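PDB 6FN6: fatty acid synthase 1, isoform A from Drosophila melanogaster, which probably carries out de novo synthesis of long-chain saturated fatty acids with NADPH, this chain being its modifying region of dehydratase, enoylreductase and ketoreductase. Local coordinates for residues T39-T44 / G88-C93; T35-L40 / S97-G102; Q292-N297 / C374-G379; K389-S394 / G402-E407. All coordinates share one frame; numbering follows the deposited sequence.

Interaction 1 (T39-T44 / G88-C93); sequences TLAWQT and GAFEIC
Phe90 meets Ala41 by way of a first torsion that lodges CG between the backbone N and the carbonyl carbon (chi1 74°), while the second sets the ring plane square to the CA-CB-CG plane (chi2 90°). One face of the ring is thereby presented to the helix, and the methyl of Ala41 settles over it in a CH-pi contact. Ala41 CB stands 4.1 Å from the centroid of the Phe90 ring, 27° off its normal. The methyl is displaced toward the CE1 side of the ring: CE1 of Phe90 is its nearest atom, 3.7 Å from Ala41 CB. From two residues along the strand Ile92 points to the same methyl, and its terminal CD1 lies 4.3 Å from Ala41 CB. The one methyl touches both an aromatic ring and a branched aliphatic chain. Both segments belong to what is predicted to be the N-terminal hotdog fold of the dehydratase, in which the curved antiparallel sheet wraps round a central helix, here 34-48. The small alanine is consistent with a close approach of strand 89-93, with 7.9 Å between CA of Ala41 and CA of Ile92. Leu40 and Thr44 pack against neighbouring strand 76-83. Thr44 OG1 is bonded back to Leu40 O at 2.8 Å, and this carbonyl also accepts from Thr44 N, the two donors arriving from opposite faces of its plane. On the outward side of the strand, Glu91 OE1 is hydrogen-bonded to Thr87 OG1 of the second subunit.

Interaction 2 (T35-L40 / S97-G102); sequences TGYMTL and SLAVSG
Ala99 and Val100, although consecutive in their strand, both turn their side chains toward the ring of Tyr37. A classic beta bulge makes this possible: the two residues together face Ile92 of the adjoining strand, and the backbone of Ala99 (phi -111°, psi -56°) breaks the usual alternation of sides. Val100 supplies the closer partner. Its CG2 methyl sits over one face of the tyrosine in a CH-pi contact, 3.5 Å from the ring centroid and shifted toward the CG end. Tyr37 CG lies anti to its carbonyl carbon (chi1 -71°), and this sends the ring out from the helix across the valine. Ala99 serves the other end of the same ring, its CB being 3.9 Å from Tyr37 OH and 4.0 Å from Tyr37 CE1. The two aliphatic groups therefore divide the length of the aromatic side chain between them. With an alanine at Tyr37, the Val100 methyl would probably lose the ring face it rests on and a gap would open beside the bulge. The side chain of Tyr37 is about 9 Å from that of His24, the predicted proton acceptor of the dehydratase, so the contact probably lies near the active site. Val100 also rests on Phe65 of strand 58-65. Phe32 adds an edge-to-face ring contact to Tyr37, and Ile92 of strand 89-93 packs on it too, where helix 34-48 lies against the concave face of the hotdog sheet.

Interaction 3 (Q292-N297 / C374-G379); sequences QVIIEN and CHFVFG
His375 is the first residue of its segment to meet the helix: its CB lies 4.4 Å from Ile294 CG2, and its carbonyl O faces the same methyl at 4.2 Å. The chain turns a corner here; strand 374-380 is part of a sheet whose order matches that of class I methyltransferases, consistent with the pseudo-methyltransferase domain of animal fatty acid synthases. Helix 279-296 packs against that sheet. Phe376 follows and takes the main share of the contact through its CB and the root of its ring. Ile294 CD1 is 3.7 Å from Phe376 CB and 4.0 Å from Phe376 CG, so the methyl wedges in where the ring leaves the backbone. The two side chains are set nearly square to each other. For Ile294 this reach follows from an extended outer torsion (chi2 166°), which carries CD1 forward to the phenylalanine while CG2 stays by the histidine. One isoleucine thus spans two successive residues with its two branches, CG2 and CG1-CD1. Further on, Val377 bonds through its backbone to Ile405 of strand 402-409; Ile405 and Phe403, with Leu442 of strand 438-445, also touch Ile294. At the end of the helix Asn297 folds its amide back: Asn297 ND2 donates to Val293 O at 2.9 Å with an N-H...O angle of 157°, the acceptor lying close to the amide plane.

Interaction 4 (K389-S394 / G402-E407); sequences KTLENS and GFLILE
Leu391 lays its CD1 methyl against CD1 of Leu404, 4.0 Å away, the two leucine side chains lying roughly perpendicular. Helix 389-395 lies in the connection of a beta-alpha-beta crossover from strand 374-380 to its parallel neighbour 402-409, within the sheet of the probable pseudo-methyltransferase domain. The leucine pair is where this connection presses on its own second strand. Leu391 does not point straight at the sheet from its CA; with CG anti to the backbone N (chi1 174°) the side chain swings outward, and CD1 comes up to Leu404. Leu404, in contrast, rises directly from the strand and splits its two methyls between residues one helical turn apart. CD1 goes to Leu391, while CD2 comes 4.1 Å from Ser394 O and 4.4 Å from Ser394 CB. The small serine thus meets the leucine with its CB and backbone carbonyl, with CA of Ser394 8.0 Å from CA of Leu404. Leu404 also packs on Val377 of strand 374-380, whereas its sequence neighbours Phe403 and Ile405 turn to the other face of the sheet, where helix 279-296 lies. The serine hydroxyl is occupied within the helix: Ser394 OG donates to Thr390 O at 2.7 Å, while Ser394 N reaches the same oxygen at 3.3 Å from the other face of the carbonyl plane.

How the interactions relate
The four contacts form two pairs far apart in the chain. Interactions 1 and 2, with centres 6 Å apart, use overlapping stretches of one helix, 34-48, sharing Thr39 and Leu40, against neighbouring antiparallel strands; Ile92 joins them, its O being 2.8 Å from Ala99 N. Interaction 2 is the one near the predicted dehydratase residues, the side chain of Tyr37 being about 10 Å from that of Asp175. Interactions 3 and 4 lie in the probable pseudo-methyltransferase domain, their centres 11 Å apart, and use opposite faces of parallel neighbouring strands, linked by Val377 O and Ile405 N at 2.9 Å. Between the pairs, the nearest atoms of interactions 2 and 3 remain about 50 Å apart.

Interaction 1 (T39-T44 / G88-C93)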
# COMPACT_ATOMS: atom_id res chain seq x y z
N THR A 39 2.38 -26.28 -7.36
CA THR A 39 3.11 -27.54 -7.25
C THR A 39 4.57 -27.34 -7.63
O THR A 39 5.46 -27.85 -6.95
CB THR A 39 2.48 -28.63 -8.14
OG1 THR A 39 1.14 -28.88 -7.72
CG2 THR A 39 3.28 -29.94 -8.05
N LEU A 40 4.82 -26.62 -8.72
CA LEU A 40 6.18 -26.34 -9.16
C LEU A 40 6.95 -25.57 -8.08
O LEU A 40 8.10 -25.90 -7.79
CB LEU A 40 6.18 -25.54 -10.46
CG LEU A 40 5.67 -26.24 -11.72
CD1 LEU A 40 5.86 -25.33 -12.93
CD2 LEU A 40 6.36 -27.58 -11.95
N ALA A 41 6.32 -24.56 -7.51
CA ALA A 41 6.93 -23.78 -6.45
C ALA A 41 7.18 -24.66 -5.24
O ALA A 41 8.22 -24.58 -4.59
CB ALA A 41 6.06 -22.59 -6.08
N TRP A 42 6.21 -25.52 -4.95
CA TRP A 42 6.30 -26.43 -3.82
C TRP A 42 7.45 -27.42 -4.01
O TRP A 42 8.27 -27.62 -3.11
CB TRP A 42 4.98 -27.18 -3.65
CG TRP A 42 4.96 -28.20 -2.56
CD1 TRP A 42 5.81 -28.28 -1.49
CD2 TRP A 42 4.04 -29.28 -2.43
NE1 TRP A 42 5.47 -29.36 -0.71
CE2 TRP A 42 4.39 -29.99 -1.26
CE3 TRP A 42 2.95 -29.73 -3.18
CZ2 TRP A 42 3.69 -31.11 -0.83
CZ3 TRP A 42 2.25 -30.85 -2.75
CH2 TRP A 42 2.63 -31.53 -1.59
N GLN A 43 7.50 -28.04 -5.18
CA GLN A 43 8.49 -29.07 -5.47
C GLN A 43 9.92 -28.53 -5.43
O GLN A 43 10.74 -28.98 -4.63
CB GLN A 43 8.22 -29.71 -6.83
CG GLN A 43 7.07 -30.70 -6.81
CD GLN A 43 6.77 -31.28 -8.18
OE1 GLN A 43 7.22 -30.76 -9.20
NE2 GLN A 43 6.01 -32.36 -8.21
N THR A 44 10.20 -27.54 -6.27
CA THR A 44 11.55 -27.01 -6.38
C THR A 44 12.05 -26.45 -5.05
O THR A 44 13.22 -26.60 -4.72
CB THR A 44 11.63 -25.90 -7.45
OG1 THR A 44 10.62 -24.91 -7.20
CG2 THR A 44 11.45 -26.48 -8.85
N GLY A 88 11.48 -14.89 1.55
CA GLY A 88 10.80 -16.10 1.11
C GLY A 88 9.89 -15.87 -0.09
O GLY A 88 9.20 -16.79 -0.54
N ALA A 89 9.90 -14.65 -0.62
CA ALA A 89 9.12 -14.33 -1.81
C ALA A 89 9.67 -15.10 -3.00
O ALA A 89 10.89 -15.25 -3.14
CB ALA A 89 9.15 -12.84 -2.08
N PHE A 90 8.78 -15.61 -3.84
CA PHE A 90 9.19 -16.33 -5.04
C PHE A 90 8.47 -15.79 -6.27
O PHE A 90 7.49 -15.05 -6.15
CB PHE A 90 8.92 -17.83 -4.88
CG PHE A 90 7.47 -18.21 -4.99
CD1 PHE A 90 6.92 -18.55 -6.22
CD2 PHE A 90 6.66 -18.24 -3.87
CE1 PHE A 90 5.59 -18.89 -6.32
CE2 PHE A 90 5.33 -18.59 -3.97
CZ PHE A 90 4.80 -18.92 -5.19
N GLU A 91 8.97 -16.16 -7.44
CA GLU A 91 8.37 -15.76 -8.71
C GLU A 91 8.52 -16.84 -9.76
O GLU A 91 9.54 -17.53 -9.81
CB GLU A 91 8.98 -14.45 -9.21
CG GLU A 91 8.20 -13.22 -8.81
CD GLU A 91 8.73 -11.96 -9.45
OE1 GLU A 91 8.32 -10.86 -9.03
OE2 GLU A 91 9.55 -12.07 -10.39
N ILE A 92 7.50 -16.99 -10.60
CA ILE A 92 7.57 -17.92 -11.72
C ILE A 92 7.38 -17.15 -13.03
O ILE A 92 6.39 -16.44 -13.21
CB ILE A 92 6.52 -19.05 -11.58
CG1 ILE A 92 6.80 -19.85 -10.31
CG2 ILE A 92 6.56 -19.97 -12.79
CD1 ILE A 92 5.69 -20.80 -9.92
N CYS A 93 8.36 -17.28 -13.91
CA CYS A 93 8.33 -16.67 -15.24
C CYS A 93 8.24 -17.76 -16.30
O CYS A 93 8.73 -18.87 -16.10
CB CYS A 93 9.56 -15.79 -15.46
SG CYS A 93 9.65 -14.36 -14.36

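Interaction 2 (T35-L40 / S97-G102)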
# COMPACT_ATOMS: atom_id res chain seq x y z
N THR A 35 -2.86 -24.33 -9.96
CA THR A 35 -2.37 -25.33 -9.02
C THR A 35 -1.11 -26.01 -9.55
O THR A 35 -0.33 -26.59 -8.79
CB THR A 35 -3.43 -26.40 -8.74
OG1 THR A 35 -3.74 -27.10 -9.95
CG2 THR A 35 -4.69 -25.75 -8.19
N GLY A 36 -0.91 -25.93 -10.86
CA GLY A 36 0.31 -26.42 -11.47
C GLY A 36 1.49 -25.61 -10.98
O GLY A 36 2.52 -26.16 -10.60
N TYR A 37 1.33 -24.29 -11.00
CA TYR A 37 2.36 -23.38 -10.52
C TYR A 37 2.70 -23.64 -9.06
O TYR A 37 3.86 -23.72 -8.69
CB TYR A 37 1.90 -21.93 -10.67
CG TYR A 37 1.85 -21.44 -12.09
CD1 TYR A 37 3.01 -21.26 -12.83
CD2 TYR A 37 0.64 -21.15 -12.69
CE1 TYR A 37 2.96 -20.80 -14.13
CE2 TYR A 37 0.58 -20.69 -13.98
CZ TYR A 37 1.74 -20.51 -14.70
OH TYR A 37 1.65 -20.05 -15.99
N MET A 38 1.66 -23.77 -8.25
CA MET A 38 1.83 -23.99 -6.82
C MET A 38 2.65 -25.24 -6.58
O MET A 38 3.54 -25.26 -5.73
CB MET A 38 0.46 -24.10 -6.14
CG MET A 38 -0.41 -22.87 -6.32
SD MET A 38 -2.11 -23.09 -5.74
CE MET A 38 -1.83 -23.60 -4.05
N THR A 39 2.38 -26.28 -7.36
CA THR A 39 3.11 -27.54 -7.25
C THR A 39 4.57 -27.34 -7.63
O THR A 39 5.46 -27.85 -6.95
CB THR A 39 2.48 -28.63 -8.14
OG1 THR A 39 1.14 -28.88 -7.72
CG2 THR A 39 3.28 -29.94 -8.05
N LEU A 40 4.82 -26.62 -8.72
CA LEU A 40 6.18 -26.34 -9.16
C LEU A 40 6.95 -25.57 -8.08
O LEU A 40 8.10 -25.90 -7.79
CB LEU A 40 6.18 -25.54 -10.46
CG LEU A 40 5.67 -26.24 -11.72
CD1 LEU A 40 5.86 -25.33 -12.93
CD2 LEU A 40 6.36 -27.58 -11.95
N SER A 97 8.22 -13.13 -19.14
CA SER A 97 7.23 -12.30 -18.47
C SER A 97 6.73 -13.00 -17.21
O SER A 97 6.67 -14.23 -17.15
CB SER A 97 6.06 -11.99 -19.41
OG SER A 97 5.30 -13.15 -19.69
N LEU A 98 6.39 -12.21 -16.19
CA LEU A 98 5.94 -12.75 -14.91
C LEU A 98 4.65 -13.54 -15.05
O LEU A 98 3.71 -13.10 -15.72
CB LEU A 98 5.74 -11.61 -13.91
CG LEU A 98 5.17 -12.01 -12.55
CD1 LEU A 98 6.11 -12.97 -11.83
CD2 LEU A 98 4.90 -10.78 -11.70
N ALA A 99 4.60 -14.71 -14.41
CA ALA A 99 3.42 -15.56 -14.43
C ALA A 99 2.76 -15.60 -13.05
O ALA A 99 1.57 -15.28 -12.91
CB ALA A 99 3.78 -16.97 -14.89
N VAL A 100 3.53 -15.99 -12.04
CA VAL A 100 3.01 -16.14 -10.69
C VAL A 100 3.98 -15.56 -9.66
O VAL A 100 5.20 -15.61 -9.85
CB VAL A 100 2.70 -17.62 -10.37
CG1 VAL A 100 2.29 -17.79 -8.90
CG2 VAL A 100 1.62 -18.14 -11.28
N SER A 101 3.43 -15.02 -8.58
CA SER A 101 4.22 -14.49 -7.48
C SER A 101 3.56 -14.87 -6.15
O SER A 101 2.36 -15.13 -6.09
CB SER A 101 4.36 -12.97 -7.58
OG SER A 101 3.17 -12.32 -7.19
N GLY A 102 4.36 -14.89 -5.09
CA GLY A 102 3.85 -15.18 -3.76
C GLY A 102 4.95 -15.41 -2.75
O GLY A 102 6.12 -15.11 -3.01

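Interaction 3 (Q292-N297 / C374-G379)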
# COMPACT_ATOMS: atom_id res chain seq x y z
N GLN A 292 -33.45 -27.11 -55.45
CA GLN A 292 -34.12 -27.99 -54.50
C GLN A 292 -34.85 -29.13 -55.21
O GLN A 292 -34.76 -30.28 -54.80
CB GLN A 292 -35.10 -27.21 -53.63
CG GLN A 292 -34.46 -26.53 -52.45
CD GLN A 292 -35.45 -25.77 -51.60
OE1 GLN A 292 -36.53 -26.28 -51.29
NE2 GLN A 292 -35.10 -24.54 -51.23
N VAL A 293 -35.57 -28.79 -56.27
CA VAL A 293 -36.31 -29.79 -57.04
C VAL A 293 -35.34 -30.78 -57.67
O VAL A 293 -35.61 -31.98 -57.72
CB VAL A 293 -37.19 -29.12 -58.11
CG1 VAL A 293 -37.85 -30.17 -59.01
CG2 VAL A 293 -38.25 -28.25 -57.45
N ILE A 294 -34.20 -30.28 -58.16
CA ILE A 294 -33.20 -31.12 -58.80
C ILE A 294 -32.61 -32.09 -57.78
O ILE A 294 -32.49 -33.29 -58.04
CB ILE A 294 -32.10 -30.27 -59.46
CG1 ILE A 294 -32.70 -29.40 -60.56
CG2 ILE A 294 -31.00 -31.16 -60.04
CD1 ILE A 294 -31.78 -28.31 -61.05
N ILE A 295 -32.22 -31.57 -56.62
CA ILE A 295 -31.66 -32.40 -55.56
C ILE A 295 -32.70 -33.45 -55.17
O ILE A 295 -32.38 -34.63 -55.03
CB ILE A 295 -31.23 -31.55 -54.34
CG1 ILE A 295 -30.05 -30.65 -54.71
CG2 ILE A 295 -30.87 -32.43 -53.15
CD1 ILE A 295 -29.71 -29.60 -53.68
N GLU A 296 -33.94 -33.01 -55.00
CA GLU A 296 -35.03 -33.88 -54.62
C GLU A 296 -35.20 -35.04 -55.61
O GLU A 296 -35.64 -36.12 -55.24
CB GLU A 296 -36.33 -33.07 -54.51
CG GLU A 296 -37.46 -33.77 -53.78
CD GLU A 296 -38.60 -32.83 -53.44
OE1 GLU A 296 -38.97 -32.74 -52.24
OE2 GLU A 296 -39.15 -32.19 -54.36
N ASN A 297 -34.85 -34.79 -56.88
CA ASN A 297 -35.06 -35.77 -57.94
C ASN A 297 -33.76 -36.27 -58.55
O ASN A 297 -33.67 -36.51 -59.75
CB ASN A 297 -35.95 -35.18 -59.04
CG ASN A 297 -37.39 -35.01 -58.60
OD1 ASN A 297 -38.16 -35.98 -58.59
ND2 ASN A 297 -37.77 -33.79 -58.23
N CYS A 374 -24.23 -34.00 -66.77
CA CYS A 374 -24.51 -32.99 -65.75
C CYS A 374 -25.90 -33.23 -65.16
O CYS A 374 -26.76 -33.82 -65.81
CB CYS A 374 -24.42 -31.59 -66.35
SG CYS A 374 -22.79 -31.15 -66.96
N HIS A 375 -26.11 -32.77 -63.93
CA HIS A 375 -27.44 -32.84 -63.33
C HIS A 375 -28.30 -31.68 -63.82
O HIS A 375 -29.53 -31.79 -63.89
CB HIS A 375 -27.35 -32.81 -61.80
CG HIS A 375 -26.95 -34.12 -61.20
ND1 HIS A 375 -25.64 -34.52 -61.09
CD2 HIS A 375 -27.69 -35.12 -60.67
CE1 HIS A 375 -25.59 -35.71 -60.51
NE2 HIS A 375 -26.82 -36.10 -60.25
N PHE A 376 -27.67 -30.56 -64.17
CA PHE A 376 -28.39 -29.43 -64.72
C PHE A 376 -27.50 -28.51 -65.54
O PHE A 376 -26.27 -28.56 -65.44
CB PHE A 376 -29.06 -28.63 -63.59
CG PHE A 376 -28.10 -27.91 -62.69
CD1 PHE A 376 -27.58 -26.67 -63.04
CD2 PHE A 376 -27.72 -28.47 -61.48
CE1 PHE A 376 -26.69 -26.01 -62.20
CE2 PHE A 376 -26.84 -27.81 -60.64
CZ PHE A 376 -26.33 -26.58 -61.00
N VAL A 377 -28.14 -27.69 -66.36
CA VAL A 377 -27.45 -26.66 -67.13
C VAL A 377 -28.25 -25.37 -66.99
O VAL A 377 -29.45 -25.35 -67.27
CB VAL A 377 -27.30 -27.06 -68.61
CG1 VAL A 377 -26.67 -25.93 -69.42
CG2 VAL A 377 -26.46 -28.32 -68.74
N PHE A 378 -27.58 -24.31 -66.55
CA PHE A 378 -28.23 -23.01 -66.45
C PHE A 378 -27.88 -22.15 -67.65
O PHE A 378 -26.75 -22.16 -68.13
CB PHE A 378 -27.82 -22.30 -65.16
CG PHE A 378 -28.43 -20.93 -65.01
CD1 PHE A 378 -29.71 -20.78 -64.52
CD2 PHE A 378 -27.72 -19.80 -65.38
CE1 PHE A 378 -30.27 -19.52 -64.39
CE2 PHE A 378 -28.27 -18.54 -65.25
CZ PHE A 378 -29.55 -18.40 -64.76
N GLY A 379 -28.87 -21.41 -68.15
CA GLY A 379 -28.67 -20.53 -69.28
C GLY A 379 -29.71 -19.42 -69.34
O GLY A 379 -30.81 -19.57 -68.80

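Interaction 4 (K389-S394 / G402-E407)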
# COMPACT_ATOMS: atom_id res chain seq x y z
N LYS A 389 -28.85 -24.67 -81.82
CA LYS A 389 -27.61 -25.38 -81.54
C LYS A 389 -27.19 -25.23 -80.08
O LYS A 389 -26.67 -26.16 -79.48
CB LYS A 389 -26.51 -24.89 -82.48
CG LYS A 389 -26.61 -25.49 -83.88
CD LYS A 389 -25.74 -24.76 -84.89
CE LYS A 389 -25.86 -25.41 -86.27
NZ LYS A 389 -25.12 -24.66 -87.31
N THR A 390 -27.42 -24.04 -79.51
CA THR A 390 -27.11 -23.80 -78.11
C THR A 390 -27.91 -24.77 -77.24
O THR A 390 -27.38 -25.40 -76.33
CB THR A 390 -27.42 -22.35 -77.70
OG1 THR A 390 -26.70 -21.44 -78.55
CG2 THR A 390 -27.02 -22.09 -76.25
N LEU A 391 -29.21 -24.86 -77.52
CA LEU A 391 -30.09 -25.78 -76.80
C LEU A 391 -29.67 -27.23 -76.99
O LEU A 391 -29.58 -27.99 -76.03
CB LEU A 391 -31.54 -25.59 -77.27
CG LEU A 391 -32.57 -26.56 -76.70
CD1 LEU A 391 -32.66 -26.44 -75.20
CD2 LEU A 391 -33.94 -26.32 -77.34
N GLU A 392 -29.42 -27.61 -78.24
CA GLU A 392 -29.08 -28.99 -78.58
C GLU A 392 -27.92 -29.52 -77.75
O GLU A 392 -28.01 -30.59 -77.15
CB GLU A 392 -28.74 -29.10 -80.07
CG GLU A 392 -29.92 -29.48 -80.94
CD GLU A 392 -29.59 -29.45 -82.42
OE1 GLU A 392 -28.39 -29.50 -82.76
OE2 GLU A 392 -30.53 -29.40 -83.24
N ASN A 393 -26.83 -28.75 -77.69
CA ASN A 393 -25.63 -29.20 -77.00
C ASN A 393 -25.80 -29.13 -75.49
O ASN A 393 -25.09 -29.80 -74.75
CB ASN A 393 -24.42 -28.37 -77.44
CG ASN A 393 -24.04 -28.63 -78.89
OD1 ASN A 393 -23.96 -29.78 -79.32
ND2 ASN A 393 -23.81 -27.56 -79.64
N SER A 394 -26.76 -28.33 -75.05
CA SER A 394 -27.11 -28.28 -73.63
C SER A 394 -27.81 -29.58 -73.25
O SER A 394 -27.62 -30.11 -72.15
CB SER A 394 -27.99 -27.07 -73.32
OG SER A 394 -27.35 -25.86 -73.68
N GLY A 402 -31.54 -35.47 -66.42
CA GLY A 402 -31.06 -34.17 -66.00
C GLY A 402 -32.06 -33.06 -66.26
O GLY A 402 -33.08 -33.27 -66.91
N PHE A 403 -31.76 -31.87 -65.74
CA PHE A 403 -32.67 -30.73 -65.87
C PHE A 403 -32.06 -29.60 -66.68
O PHE A 403 -30.86 -29.58 -66.94
CB PHE A 403 -33.08 -30.22 -64.49
CG PHE A 403 -33.95 -31.16 -63.72
CD1 PHE A 403 -33.40 -32.18 -62.95
CD2 PHE A 403 -35.33 -31.04 -63.76
CE1 PHE A 403 -34.20 -33.05 -62.24
CE2 PHE A 403 -36.14 -31.91 -63.06
CZ PHE A 403 -35.57 -32.92 -62.30
N LEU A 404 -32.91 -28.66 -67.10
CA LEU A 404 -32.45 -27.42 -67.71
C LEU A 404 -33.05 -26.24 -66.96
O LEU A 404 -34.27 -26.11 -66.86
CB LEU A 404 -32.85 -27.35 -69.18
CG LEU A 404 -32.27 -28.38 -70.15
CD1 LEU A 404 -32.85 -28.15 -71.54
CD2 LEU A 404 -30.76 -28.32 -70.19
N ILE A 405 -32.19 -25.39 -66.41
CA ILE A 405 -32.64 -24.17 -65.76
C ILE A 405 -32.48 -23.03 -66.76
O ILE A 405 -31.37 -22.57 -67.01
CB ILE A 405 -31.87 -23.88 -64.46
CG1 ILE A 405 -31.82 -25.13 -63.57
CG2 ILE A 405 -32.52 -22.73 -63.71
CD1 ILE A 405 -30.96 -24.98 -62.34
N LEU A 406 -33.59 -22.59 -67.33
CA LEU A 406 -33.55 -21.58 -68.38
C LEU A 406 -34.29 -20.31 -67.97
O LEU A 406 -35.51 -20.33 -67.77
CB LEU A 406 -34.15 -22.14 -69.68
CG LEU A 406 -33.57 -23.47 -70.16
CD1 LEU A 406 -34.35 -24.00 -71.35
CD2 LEU A 406 -32.09 -23.34 -70.50
N GLU A 407 -33.55 -19.21 -67.85
CA GLU A 407 -34.16 -17.91 -67.62
C GLU A 407 -34.48 -17.30 -68.98
O GLU A 407 -33.60 -17.15 -69.82
CB GLU A 407 -33.24 -17.00 -66.80
CG GLU A 407 -33.70 -15.55 -66.73
CD GLU A 407 -32.89 -14.71 -65.75
OE1 GLU A 407 -32.26 -15.29 -64.84
OE2 GLU A 407 -32.89 -13.47 -65.89